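Local atomic coordinates of carboxypeptidase A (PDB entry 1JQG), a protein that probably removes residues from the C-terminal end of polypeptides as a zinc-dependent metallocarboxypeptidase, captured here as its proenzyme. Residues A[57-62]-A[356-361]; A[196-201]-A[211-216]; A[257-262]-A[314-319]. All blocks are in the same frame, centred on the assembly; numbering follows the deposited sequence.

Overall arrangement
The three contacts differ in chemistry as they differ in place. Contact 2 is buried in the catalytic domain, where helix 187-200 lies on strand 212-216, and is apolar across its segments. Contacts 1 and 3 are surface contacts, made mainly by loops. In contact 1 a single arginine of the activation-peptide region bonds a backbone oxygen of the enzyme; in contact 3 two enzyme loops meet through a methionine and a tyrosine. Both involve strand 311-314: V358 and L359 rest on its M311, and 314-319 begins at its end. They also touch, F356 CB packing on G317 O at 3.4 Å. Contact 2 lies across the chain's centre from contact 1, about 34 Å centre to centre.

Contact 1 (A[57-62]-A[356-361]); sequences PGRPGK and FHVLYA
The carbonyl oxygen of V358 receives a hydrogen bond from the guanidinium of R59, with NH2 and O 2.9 Å apart. The bond is bent, with an N-H...O angle of 144°. The oxygen lies at the edge of the guanidinium, nearly in its plane, whereas the nitrogen comes from above the carbonyl plane, 42° out of it. R59 reaches across with chi1 and chi2 both extended; a bend at chi3 (69°) then swings the guanidinium round to the oxygen.

Two aliphatic groups border the same nitrogen. V358 CG1 is 4.1 Å from R59 NH2, and L359, although its CB starts away from the arginine, brings CD2 to within 4.0 Å of NH2, obliquely to the guanidinium. V358 and L359 also rest on M311 of strand 311-314, which anchors this side of the contact to the enzyme's sheet. Y360 stacks on H41 of helix 34-46 and K62 forms a salt bridge with D393, two further links between the activation region and the enzyme.

The L359 side chain is about 5 Å from that of E382, the predicted proton donor/acceptor, and about 8 Å from the bound zinc ion. Such joining of an activation segment to the rim of the catalytic cleft is characteristic of M14 procarboxypeptidases, whose pro-region covers the active-site entrance.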
ATOM      1  N   PRO A  57     -18.606  12.178  -6.437  1.00 29.68           N
ATOM      2  CA  PRO A  57     -18.978  12.935  -7.635  1.00 28.98           C
ATOM      3  C   PRO A  57     -17.781  13.352  -8.482  1.00 26.91           C
ATOM      4  O   PRO A  57     -16.853  13.982  -7.997  1.00 25.11           O
ATOM      5  CB  PRO A  57     -19.818  14.102  -7.138  1.00 28.53           C
ATOM      6  CG  PRO A  57     -20.352  13.633  -5.806  1.00 27.82           C
ATOM      7  CD  PRO A  57     -19.247  12.755  -5.233  1.00 29.49           C
ATOM      8  N   GLY A  58     -17.745  12.877  -9.727  1.00 28.49           N
ATOM      9  CA  GLY A  58     -16.665  13.160 -10.650  1.00 31.40           C
ATOM     10  C   GLY A  58     -15.645  12.037 -10.819  1.00 31.78           C
ATOM     11  O   GLY A  58     -14.794  12.035 -11.710  1.00 33.78           O
ATOM     12  N   ARG A  59     -15.683  11.044  -9.935  1.00 29.87           N
ATOM     13  CA  ARG A  59     -14.760   9.915 -10.047  1.00 32.13           C
ATOM     14  C   ARG A  59     -15.385   8.669  -9.425  1.00 29.01           C
ATOM     15  O   ARG A  59     -15.259   8.409  -8.236  1.00 26.58           O
ATOM     16  CB  ARG A  59     -13.418  10.242  -9.351  1.00 31.15           C
ATOM     17  CG  ARG A  59     -12.314   9.234  -9.642  1.00 28.11           C
ATOM     18  CD  ARG A  59     -10.998   9.582  -8.933  1.00 25.34           C
ATOM     19  NE  ARG A  59     -11.125   9.410  -7.475  1.00 26.58           N
ATOM     20  CZ  ARG A  59     -11.200  10.408  -6.599  1.00 22.26           C
ATOM     21  NH1 ARG A  59     -11.156  11.673  -7.012  1.00 26.20           N
ATOM     22  NH2 ARG A  59     -11.313  10.186  -5.306  1.00 14.58           N
ATOM     23  N   PRO A  60     -16.134   7.912 -10.212  1.00 31.42           N
ATOM     24  CA  PRO A  60     -16.840   6.710  -9.794  1.00 32.67           C
ATOM     25  C   PRO A  60     -15.964   5.640  -9.155  1.00 30.49           C
ATOM     26  O   PRO A  60     -14.778   5.515  -9.462  1.00 34.80           O
ATOM     27  CB  PRO A  60     -17.468   6.126 -11.071  1.00 27.30           C
ATOM     28  CG  PRO A  60     -16.877   6.842 -12.208  1.00 29.89           C
ATOM     29  CD  PRO A  60     -16.399   8.169 -11.658  1.00 31.68           C
ATOM     30  N   GLY A  61     -16.504   4.908  -8.200  1.00 25.48           N
ATOM     31  CA  GLY A  61     -15.718   3.908  -7.500  1.00 25.14           C
ATOM     32  C   GLY A  61     -16.001   2.509  -7.992  1.00 24.65           C
ATOM     33  O   GLY A  61     -16.853   2.302  -8.849  1.00 22.94           O
ATOM     34  N   LYS A  62     -15.174   1.566  -7.549  1.00 26.01           N
ATOM     35  CA  LYS A  62     -15.310   0.171  -7.923  1.00 27.52           C
ATOM     36  C   LYS A  62     -15.507  -0.730  -6.700  1.00 28.15           C
ATOM     37  O   LYS A  62     -14.880  -0.533  -5.663  1.00 27.67           O
ATOM     38  CB  LYS A  62     -14.096  -0.248  -8.743  1.00 31.64           C
ATOM     39  CG  LYS A  62     -14.059   0.368 -10.121  1.00 37.33           C
ATOM     40  CD  LYS A  62     -13.167  -0.375 -11.103  1.00 44.75           C
ATOM     41  CE  LYS A  62     -13.044   0.429 -12.396  1.00 54.25           C
ATOM     42  NZ  LYS A  62     -11.926   0.042 -13.296  1.00 58.54           N
ATOM     43  N   PHE A 356      -9.066  12.627   3.747  1.00 29.67           N
ATOM     44  CA  PHE A 356     -10.491  12.807   3.910  1.00 26.24           C
ATOM     45  C   PHE A 356     -11.110  13.497   2.701  1.00 29.63           C
ATOM     46  O   PHE A 356     -12.215  13.131   2.333  1.00 29.06           O
ATOM     47  CB  PHE A 356     -10.779  13.632   5.170  1.00 30.44           C
ATOM     48  CG  PHE A 356     -12.228  13.878   5.469  1.00 28.88           C
ATOM     49  CD1 PHE A 356     -12.974  13.001   6.222  1.00 30.08           C
ATOM     50  CD2 PHE A 356     -12.847  15.033   4.996  1.00 32.04           C
ATOM     51  CE1 PHE A 356     -14.314  13.245   6.487  1.00 34.03           C
ATOM     52  CE2 PHE A 356     -14.188  15.294   5.237  1.00 23.51           C
ATOM     53  CZ  PHE A 356     -14.915  14.383   5.975  1.00 34.22           C
ATOM     54  N   HIS A 357     -10.443  14.504   2.160  1.00 31.08           N
ATOM     55  CA  HIS A 357     -10.922  15.316   1.079  1.00 29.12           C
ATOM     56  C   HIS A 357     -10.964  14.567  -0.231  1.00 30.09           C
ATOM     57  O   HIS A 357     -11.948  14.712  -0.956  1.00 34.43           O
ATOM     58  CB  HIS A 357     -10.072  16.588   0.899  1.00 35.81           C
ATOM     59  CG  HIS A 357     -10.193  17.571   2.027  1.00 42.50           C
ATOM     60  ND1 HIS A 357     -11.325  17.637   2.839  1.00 47.94           N
ATOM     61  CD2 HIS A 357      -9.352  18.535   2.470  1.00 43.05           C
ATOM     62  CE1 HIS A 357     -11.164  18.585   3.740  1.00 45.05           C
ATOM     63  NE2 HIS A 357      -9.976  19.141   3.538  1.00 49.31           N
ATOM     64  N   VAL A 358      -9.908  13.822  -0.539  1.00 31.92           N
ATOM     65  CA  VAL A 358      -9.830  13.076  -1.803  1.00 28.69           C
ATOM     66  C   VAL A 358     -10.627  11.789  -1.772  1.00 32.66           C
ATOM     67  O   VAL A 358     -11.409  11.479  -2.666  1.00 34.56           O
ATOM     68  CB  VAL A 358      -8.365  12.776  -2.156  1.00 29.67           C
ATOM     69  CG1 VAL A 358      -8.185  11.935  -3.410  1.00 17.52           C
ATOM     70  CG2 VAL A 358      -7.619  14.118  -2.297  1.00 20.30           C
ATOM     71  N   LEU A 359     -10.416  10.941  -0.766  1.00 34.64           N
ATOM     72  CA  LEU A 359     -11.117   9.661  -0.681  1.00 33.61           C
ATOM     73  C   LEU A 359     -12.291   9.739   0.275  1.00 36.83           C
ATOM     74  O   LEU A 359     -13.372  10.211  -0.109  1.00 39.75           O
ATOM     75  CB  LEU A 359     -10.173   8.513  -0.275  1.00 31.59           C
ATOM     76  CG  LEU A 359      -8.994   8.267  -1.236  1.00 30.36           C
ATOM     77  CD1 LEU A 359      -8.025   7.209  -0.687  1.00 19.36           C
ATOM     78  CD2 LEU A 359      -9.559   7.864  -2.588  1.00 20.72           C
ATOM     79  N   TYR A 360     -12.142   9.218   1.486  1.00 36.31           N
ATOM     80  CA  TYR A 360     -13.226   9.183   2.467  1.00 36.75           C
ATOM     81  C   TYR A 360     -12.642   9.105   3.882  1.00 39.23           C
ATOM     82  O   TYR A 360     -11.449   8.828   4.098  1.00 38.04           O
ATOM     83  CB  TYR A 360     -14.139   7.977   2.246  1.00 37.99           C
ATOM     84  CG  TYR A 360     -15.553   8.156   2.771  1.00 43.69           C
ATOM     85  CD1 TYR A 360     -16.535   8.772   2.013  1.00 46.02           C
ATOM     86  CD2 TYR A 360     -15.933   7.712   4.033  1.00 45.80           C
ATOM     87  CE1 TYR A 360     -17.823   8.948   2.479  1.00 46.01           C
ATOM     88  CE2 TYR A 360     -17.219   7.884   4.519  1.00 45.08           C
ATOM     89  CZ  TYR A 360     -18.162   8.505   3.734  1.00 44.52           C
ATOM     90  OH  TYR A 360     -19.457   8.697   4.159  1.00 44.35           O
ATOM     91  N   ALA A 361     -13.498   9.344   4.882  1.00 36.30           N
ATOM     92  CA  ALA A 361     -13.026   9.325   6.270  1.00 36.75           C
ATOM     93  C   ALA A 361     -12.365   7.995   6.606  1.00 33.42           C
ATOM     94  O   ALA A 361     -12.892   6.938   6.336  1.00 37.14           O
ATOM     95  CB  ALA A 361     -14.151   9.709   7.223  1.00 34.78           C
TER

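Contact 2 (A[196-201]-A[211-216]); sequences HKLVID and IDWIIL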
ATOM      1  N   HIS A 196      17.481  -1.174  -4.945  1.00 22.92           N
ATOM      2  CA  HIS A 196      18.346  -1.408  -6.087  1.00 22.75           C
ATOM      3  C   HIS A 196      19.173  -0.177  -6.399  1.00 22.82           C
ATOM      4  O   HIS A 196      20.355  -0.239  -6.709  1.00 24.45           O
ATOM      5  CB  HIS A 196      17.528  -1.923  -7.268  1.00 26.33           C
ATOM      6  CG  HIS A 196      18.253  -1.978  -8.580  1.00 27.48           C
ATOM      7  ND1 HIS A 196      18.216  -1.036  -9.592  1.00 27.59           N
ATOM      8  CD2 HIS A 196      19.082  -2.955  -9.002  1.00 24.39           C
ATOM      9  CE1 HIS A 196      18.995  -1.427 -10.582  1.00 23.01           C
ATOM     10  NE2 HIS A 196      19.532  -2.578 -10.242  1.00 24.82           N
ATOM     11  N   LYS A 197      18.567   0.992  -6.349  1.00 21.63           N
ATOM     12  CA  LYS A 197      19.303   2.243  -6.631  1.00 23.20           C
ATOM     13  C   LYS A 197      20.150   2.747  -5.468  1.00 23.46           C
ATOM     14  O   LYS A 197      21.106   3.461  -5.683  1.00 24.69           O
ATOM     15  CB  LYS A 197      18.364   3.384  -7.050  1.00 18.97           C
ATOM     16  CG  LYS A 197      17.779   3.167  -8.457  1.00 19.28           C
ATOM     17  CD  LYS A 197      18.962   3.357  -9.407  1.00 29.49           C
ATOM     18  CE  LYS A 197      18.577   3.075 -10.849  1.00 38.28           C
ATOM     19  NZ  LYS A 197      19.781   3.457 -11.674  1.00 33.57           N
ATOM     20  N   LEU A 198      19.822   2.355  -4.229  1.00 21.46           N
ATOM     21  CA  LEU A 198      20.618   2.748  -3.077  1.00 20.93           C
ATOM     22  C   LEU A 198      21.750   1.777  -2.766  1.00 16.58           C
ATOM     23  O   LEU A 198      22.666   2.103  -2.017  1.00 16.00           O
ATOM     24  CB  LEU A 198      19.709   2.927  -1.853  1.00 16.65           C
ATOM     25  CG  LEU A 198      18.665   4.019  -1.900  1.00 18.74           C
ATOM     26  CD1 LEU A 198      17.745   3.901  -0.694  1.00 22.57           C
ATOM     27  CD2 LEU A 198      19.264   5.416  -1.923  1.00 13.76           C
ATOM     28  N   VAL A 199      21.680   0.563  -3.271  1.00 16.09           N
ATOM     29  CA  VAL A 199      22.675  -0.468  -2.975  1.00 15.70           C
ATOM     30  C   VAL A 199      23.345  -1.011  -4.226  1.00 16.67           C
ATOM     31  O   VAL A 199      24.561  -1.005  -4.202  1.00 20.06           O
ATOM     32  CB  VAL A 199      22.034  -1.638  -2.190  1.00 18.89           C
ATOM     33  CG1 VAL A 199      23.016  -2.708  -1.738  1.00 13.29           C
ATOM     34  CG2 VAL A 199      21.263  -1.135  -0.968  1.00 18.63           C
ATOM     35  N   ILE A 200      22.610  -1.591  -5.163  1.00 18.70           N
ATOM     36  CA  ILE A 200      23.117  -2.277  -6.316  1.00 20.40           C
ATOM     37  C   ILE A 200      23.672  -1.353  -7.380  1.00 25.33           C
ATOM     38  O   ILE A 200      24.815  -1.511  -7.820  1.00 30.33           O
ATOM     39  CB  ILE A 200      22.046  -3.178  -6.988  1.00 22.16           C
ATOM     40  CG1 ILE A 200      21.428  -4.134  -5.959  1.00 18.56           C
ATOM     41  CG2 ILE A 200      22.636  -3.940  -8.174  1.00 18.88           C
ATOM     42  CD1 ILE A 200      22.377  -5.086  -5.306  1.00 15.83           C
ATOM     43  N   ASP A 201      22.874  -0.415  -7.850  1.00 26.46           N
ATOM     44  CA  ASP A 201      23.229   0.516  -8.889  1.00 23.82           C
ATOM     45  C   ASP A 201      23.164   1.949  -8.400  1.00 23.93           C
ATOM     46  O   ASP A 201      22.132   2.587  -8.599  1.00 25.96           O
ATOM     47  CB  ASP A 201      22.305   0.357 -10.106  1.00 24.82           C
ATOM     48  CG  ASP A 201      22.829   1.086 -11.327  1.00 22.31           C
ATOM     49  OD1 ASP A 201      21.950   1.322 -12.163  1.00 29.45           O
ATOM     50  OD2 ASP A 201      24.042   1.377 -11.405  1.00 29.24           O
ATOM     51  N   ILE A 211      21.645  10.787   3.690  1.00 29.22           N
ATOM     52  CA  ILE A 211      20.405  10.258   4.190  1.00 27.91           C
ATOM     53  C   ILE A 211      20.513   8.808   4.676  1.00 23.66           C
ATOM     54  O   ILE A 211      21.107   7.965   3.996  1.00 25.01           O
ATOM     55  CB  ILE A 211      19.281  10.375   3.128  1.00 30.59           C
ATOM     56  CG1 ILE A 211      19.115  11.831   2.641  1.00 26.64           C
ATOM     57  CG2 ILE A 211      17.941   9.913   3.713  1.00 19.55           C
ATOM     58  CD1 ILE A 211      18.192  12.040   1.462  1.00 23.36           C
ATOM     59  N   ASP A 212      19.930   8.540   5.828  1.00 19.33           N
ATOM     60  CA  ASP A 212      19.773   7.173   6.344  1.00 20.87           C
ATOM     61  C   ASP A 212      18.405   6.566   6.014  1.00 18.72           C
ATOM     62  O   ASP A 212      17.407   7.292   6.069  1.00 20.48           O
ATOM     63  CB  ASP A 212      19.912   7.194   7.862  1.00 19.91           C
ATOM     64  CG  ASP A 212      21.333   7.258   8.336  1.00 20.17           C
ATOM     65  OD1 ASP A 212      22.261   7.174   7.525  1.00 18.52           O
ATOM     66  OD2 ASP A 212      21.581   7.415   9.561  1.00 28.70           O
ATOM     67  N   TRP A 213      18.372   5.356   5.483  1.00 17.86           N
ATOM     68  CA  TRP A 213      17.119   4.782   4.986  1.00 17.97           C
ATOM     69  C   TRP A 213      16.711   3.509   5.733  1.00 22.52           C
ATOM     70  O   TRP A 213      17.496   2.689   6.215  1.00 23.95           O
ATOM     71  CB  TRP A 213      17.174   4.483   3.498  1.00 13.86           C
ATOM     72  CG  TRP A 213      17.642   5.600   2.633  1.00 16.90           C
ATOM     73  CD1 TRP A 213      18.916   6.109   2.525  1.00 19.42           C
ATOM     74  CD2 TRP A 213      16.855   6.340   1.699  1.00 19.87           C
ATOM     75  NE1 TRP A 213      18.957   7.123   1.599  1.00 18.07           N
ATOM     76  CE2 TRP A 213      17.704   7.278   1.075  1.00 27.08           C
ATOM     77  CE3 TRP A 213      15.517   6.296   1.302  1.00 18.72           C
ATOM     78  CZ2 TRP A 213      17.246   8.173   0.096  1.00 27.21           C
ATOM     79  CZ3 TRP A 213      15.062   7.169   0.363  1.00 13.45           C
ATOM     80  CH2 TRP A 213      15.916   8.110  -0.235  1.00 17.27           C
ATOM     81  N   ILE A 214      15.384   3.360   5.879  1.00 20.60           N
ATOM     82  CA  ILE A 214      14.763   2.208   6.476  1.00 15.94           C
ATOM     83  C   ILE A 214      13.767   1.741   5.429  1.00 16.77           C
ATOM     84  O   ILE A 214      12.839   2.469   5.060  1.00 17.92           O
ATOM     85  CB  ILE A 214      14.068   2.525   7.805  1.00 21.95           C
ATOM     86  CG1 ILE A 214      15.098   2.837   8.907  1.00 29.01           C
ATOM     87  CG2 ILE A 214      13.180   1.350   8.263  1.00 17.35           C
ATOM     88  CD1 ILE A 214      14.533   3.278  10.241  1.00 21.14           C
ATOM     89  N   ILE A 215      13.903   0.493   4.964  1.00 15.99           N
ATOM     90  CA  ILE A 215      12.992  -0.053   3.973  1.00 14.62           C
ATOM     91  C   ILE A 215      12.425  -1.376   4.425  1.00 15.19           C
ATOM     92  O   ILE A 215      13.184  -2.320   4.651  1.00 13.68           O
ATOM     93  CB  ILE A 215      13.695  -0.194   2.609  1.00 21.71           C
ATOM     94  CG1 ILE A 215      14.250   1.173   2.152  1.00 17.52           C
ATOM     95  CG2 ILE A 215      12.723  -0.752   1.563  1.00 16.90           C
ATOM     96  CD1 ILE A 215      14.891   1.190   0.784  1.00 21.64           C
ATOM     97  N   LEU A 216      11.094  -1.455   4.466  1.00 16.58           N
ATOM     98  CA  LEU A 216      10.373  -2.677   4.843  1.00 18.93           C
ATOM     99  C   LEU A 216       9.536  -3.169   3.653  1.00 21.53           C
ATOM    100  O   LEU A 216       8.446  -2.662   3.359  1.00 21.27           O
ATOM    101  CB  LEU A 216       9.487  -2.406   6.073  1.00 16.41           C
ATOM    102  CG  LEU A 216       8.566  -3.518   6.565  1.00 17.82           C
ATOM    103  CD1 LEU A 216       9.310  -4.760   7.021  1.00 15.78           C
ATOM    104  CD2 LEU A 216       7.720  -3.088   7.758  1.00 16.84           C
TER
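This is a buried apolar contact between a helix and a sheet, within a beta-alpha-beta crossover of the zinc carboxypeptidase alpha/beta fold. Strand 173-178 leads into helix 187-200, and the chain returns as strand 212-216, the parallel neighbour of the first. Helix and strand approach most closely at L198 and W213, whose CA atoms are 9.0 Å apart.

L198 points at the strand and plants a methyl on the indole. Its CD1 sits over the five-membered ring, 3.7 Å from the centroid and 17° off the normal, a CH-pi contact. CD2 lies alongside, nearest CE2 and NE1. The two side chains cross at about a right angle. In W213, chi1 (-51°) puts CG anti to the carbonyl carbon, beside the backbone N, and chi2 (71°) sets which way the ring faces; the opposite face is met by I211 CG2 from the same segment, 3.6 Å above the plane. The indole is thereby sandwiched between two aliphatic groups, while its buried NE1 bonds L207 O.

W410 and A417 of helix 402-421 extend this packing, touching L198 and W213 respectively. L198 sits within a wider pi-type turn at 196-200, closed by D201 N bonding H196 O at 2.8 Å. Further along the strand, I215 adds a second apolar contact: its CD1 meets L198 CD1 at 4.2 Å.

Contact 3 (A[257-262]-A[314-319]); sequences FGMNWG and YGYGNG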
ATOM      1  N   PHE A 257      -3.637   1.459  13.666  1.00 23.07           N
ATOM      2  CA  PHE A 257      -2.654   2.400  14.249  1.00 23.91           C
ATOM      3  C   PHE A 257      -3.282   3.377  15.212  1.00 24.96           C
ATOM      4  O   PHE A 257      -4.471   3.606  15.154  1.00 27.52           O
ATOM      5  CB  PHE A 257      -1.898   3.157  13.160  1.00 22.88           C
ATOM      6  CG  PHE A 257      -0.895   2.312  12.417  1.00 19.81           C
ATOM      7  CD1 PHE A 257      -1.289   1.411  11.441  1.00 16.34           C
ATOM      8  CD2 PHE A 257       0.463   2.384  12.728  1.00 21.35           C
ATOM      9  CE1 PHE A 257      -0.364   0.618  10.795  1.00 18.86           C
ATOM     10  CE2 PHE A 257       1.410   1.609  12.087  1.00 16.48           C
ATOM     11  CZ  PHE A 257       0.991   0.719  11.095  1.00 20.71           C
ATOM     12  N   GLY A 258      -2.506   3.919  16.132  1.00 31.04           N
ATOM     13  CA  GLY A 258      -2.932   4.704  17.261  1.00 30.26           C
ATOM     14  C   GLY A 258      -3.442   6.089  17.008  1.00 35.05           C
ATOM     15  O   GLY A 258      -4.027   6.677  17.927  1.00 41.39           O
ATOM     16  N   MET A 259      -3.340   6.623  15.804  1.00 37.86           N
ATOM     17  CA  MET A 259      -3.871   7.955  15.496  1.00 35.98           C
ATOM     18  C   MET A 259      -5.367   7.903  15.260  1.00 35.93           C
ATOM     19  O   MET A 259      -5.871   7.497  14.211  1.00 35.66           O
ATOM     20  CB  MET A 259      -3.138   8.493  14.272  1.00 38.82           C
ATOM     21  CG  MET A 259      -2.874   9.969  14.316  1.00 35.80           C
ATOM     22  SD  MET A 259      -4.273  11.032  13.988  1.00 50.05           S
ATOM     23  CE  MET A 259      -3.970  12.353  15.154  1.00 50.30           C
ATOM     24  N   ASN A 260      -6.131   8.238  16.283  1.00 36.10           N
ATOM     25  CA  ASN A 260      -7.596   8.269  16.250  1.00 36.32           C
ATOM     26  C   ASN A 260      -8.232   6.910  15.956  1.00 39.20           C
ATOM     27  O   ASN A 260      -9.226   6.729  15.226  1.00 38.61           O
ATOM     28  CB  ASN A 260      -8.120   9.320  15.278  1.00 35.56           C
ATOM     29  CG  ASN A 260      -7.791  10.738  15.716  1.00 43.25           C
ATOM     30  OD1 ASN A 260      -7.138  11.507  15.001  1.00 44.64           O
ATOM     31  ND2 ASN A 260      -8.229  11.125  16.918  1.00 42.16           N
ATOM     32  N   TRP A 261      -7.670   5.859  16.566  1.00 36.18           N
ATOM     33  CA  TRP A 261      -8.116   4.500  16.298  1.00 38.61           C
ATOM     34  C   TRP A 261      -9.599   4.304  16.575  1.00 38.63           C
ATOM     35  O   TRP A 261     -10.091   4.812  17.574  1.00 42.13           O
ATOM     36  CB  TRP A 261      -7.264   3.520  17.122  1.00 37.21           C
ATOM     37  CG  TRP A 261      -7.671   2.086  16.929  1.00 39.61           C
ATOM     38  CD1 TRP A 261      -7.212   1.220  15.976  1.00 36.98           C
ATOM     39  CD2 TRP A 261      -8.627   1.358  17.704  1.00 34.33           C
ATOM     40  NE1 TRP A 261      -7.806  -0.005  16.125  1.00 36.09           N
ATOM     41  CE2 TRP A 261      -8.685   0.066  17.180  1.00 34.68           C
ATOM     42  CE3 TRP A 261      -9.429   1.684  18.805  1.00 33.92           C
ATOM     43  CZ2 TRP A 261      -9.529  -0.915  17.725  1.00 34.87           C
ATOM     44  CZ3 TRP A 261     -10.246   0.696  19.339  1.00 31.93           C
ATOM     45  CH2 TRP A 261     -10.305  -0.604  18.790  1.00 20.34           C
ATOM     46  N   GLY A 262     -10.269   3.499  15.760  1.00 39.41           N
ATOM     47  CA  GLY A 262     -11.653   3.138  15.975  1.00 38.94           C
ATOM     48  C   GLY A 262     -12.714   4.162  15.632  1.00 38.35           C
ATOM     49  O   GLY A 262     -13.912   3.861  15.809  1.00 39.24           O
ATOM     50  N   TYR A 314      -2.138  12.810   2.370  1.00 24.54           N
ATOM     51  CA  TYR A 314      -1.604  13.192   3.679  1.00 26.67           C
ATOM     52  C   TYR A 314      -2.727  13.768   4.510  1.00 32.02           C
ATOM     53  O   TYR A 314      -3.898  13.733   4.121  1.00 31.58           O
ATOM     54  CB  TYR A 314      -0.523  14.286   3.504  1.00 22.73           C
ATOM     55  CG  TYR A 314      -1.086  15.580   2.857  1.00 22.47           C
ATOM     56  CD1 TYR A 314      -1.770  16.524   3.640  1.00 16.99           C
ATOM     57  CD2 TYR A 314      -0.922  15.824   1.481  1.00 27.43           C
ATOM     58  CE1 TYR A 314      -2.293  17.688   3.053  1.00 18.10           C
ATOM     59  CE2 TYR A 314      -1.448  16.988   0.897  1.00 23.63           C
ATOM     60  CZ  TYR A 314      -2.137  17.917   1.682  1.00 22.57           C
ATOM     61  OH  TYR A 314      -2.664  19.039   1.119  1.00 21.73           O
ATOM     62  N   GLY A 315      -2.357  14.287   5.638  1.00 36.53           N
ATOM     63  CA  GLY A 315      -3.305  14.973   6.509  1.00 33.35           C
ATOM     64  C   GLY A 315      -3.401  14.324   7.812  1.00 31.66           C
ATOM     65  O   GLY A 315      -2.461  14.412   8.591  1.00 38.75           O
ATOM     66  N   TYR A 316      -4.530  13.767   7.884  1.00 32.82           N
ATOM     67  CA  TYR A 316      -5.055  12.972   8.952  1.00 29.65           C
ATOM     68  C   TYR A 316      -6.420  12.527   8.372  1.00 27.10           C
ATOM     69  O   TYR A 316      -7.246  13.316   7.967  1.00 25.32           O
ATOM     70  CB  TYR A 316      -5.133  13.794  10.252  1.00 24.18           C
ATOM     71  CG  TYR A 316      -3.764  13.940  10.981  1.00 25.32           C
ATOM     72  CD1 TYR A 316      -2.850  12.852  11.069  1.00 24.62           C
ATOM     73  CD2 TYR A 316      -3.422  15.162  11.563  1.00 27.12           C
ATOM     74  CE1 TYR A 316      -1.613  13.018  11.740  1.00 22.27           C
ATOM     75  CE2 TYR A 316      -2.196  15.320  12.228  1.00 28.15           C
ATOM     76  CZ  TYR A 316      -1.295  14.256  12.318  1.00 29.12           C
ATOM     77  OH  TYR A 316      -0.110  14.436  12.969  1.00 27.48           O
ATOM     78  N   GLY A 317      -6.662  11.250   8.301  1.00 22.22           N
ATOM     79  CA  GLY A 317      -7.929  10.694   7.693  1.00 24.34           C
ATOM     80  C   GLY A 317      -9.211  11.445   8.139  1.00 26.62           C
ATOM     81  O   GLY A 317     -10.315  11.234   7.563  1.00 26.75           O
ATOM     82  N   ASN A 318      -9.339  12.145   9.224  1.00 28.48           N
ATOM     83  CA  ASN A 318     -10.535  12.701   9.830  1.00 29.50           C
ATOM     84  C   ASN A 318     -10.931  14.039   9.225  1.00 28.13           C
ATOM     85  O   ASN A 318     -12.011  14.578   9.463  1.00 35.65           O
ATOM     86  CB  ASN A 318     -10.374  12.892  11.347  1.00 28.50           C
ATOM     87  CG  ASN A 318      -9.266  13.837  11.698  1.00 29.24           C
ATOM     88  OD1 ASN A 318      -8.461  14.173  10.823  1.00 36.22           O
ATOM     89  ND2 ASN A 318      -9.243  14.234  12.953  1.00 35.99           N
ATOM     90  N   GLY A 319     -10.096  14.624   8.423  1.00 26.20           N
ATOM     91  CA  GLY A 319     -10.341  15.880   7.745  1.00 27.73           C
ATOM     92  C   GLY A 319      -9.532  17.042   8.301  1.00 26.58           C
ATOM     93  O   GLY A 319      -9.382  17.979   7.529  1.00 29.95           O
TER
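The ring of Y316 carries the terminal methyl of M259 over one face: CE lies above the ring centre, 4.2 Å from the centroid and 9° off the normal. The sulfur takes a different station. M259 SD approaches obliquely, 31° off the normal, and comes to 3.7 Å from Y316 CD1. The pair is thus a Met-aromatic contact with a CH-pi component, the two side chains crossing at about a right angle. A bend at chi2 (-76°) in M259 helps bring both CE and SD to the ring.

Beside this pair the amides of N260 and N318 come near one another. N318 OD1 is bonded to V320 N, which ties its side chain to its own loop. That loop makes a type I beta turn from Y316 to G319, closed by G319 N to Y316 O at 3.2 Å. D368 of helix 366-373 accepts a bond from G317 N and also touches Y316, so the helix backs the turn that presents the ring.

With no hydrogen bond or salt bridge across the segments, the two loops are joined by dispersion and by the weakly polar attraction between sulfur, methyl and pi cloud.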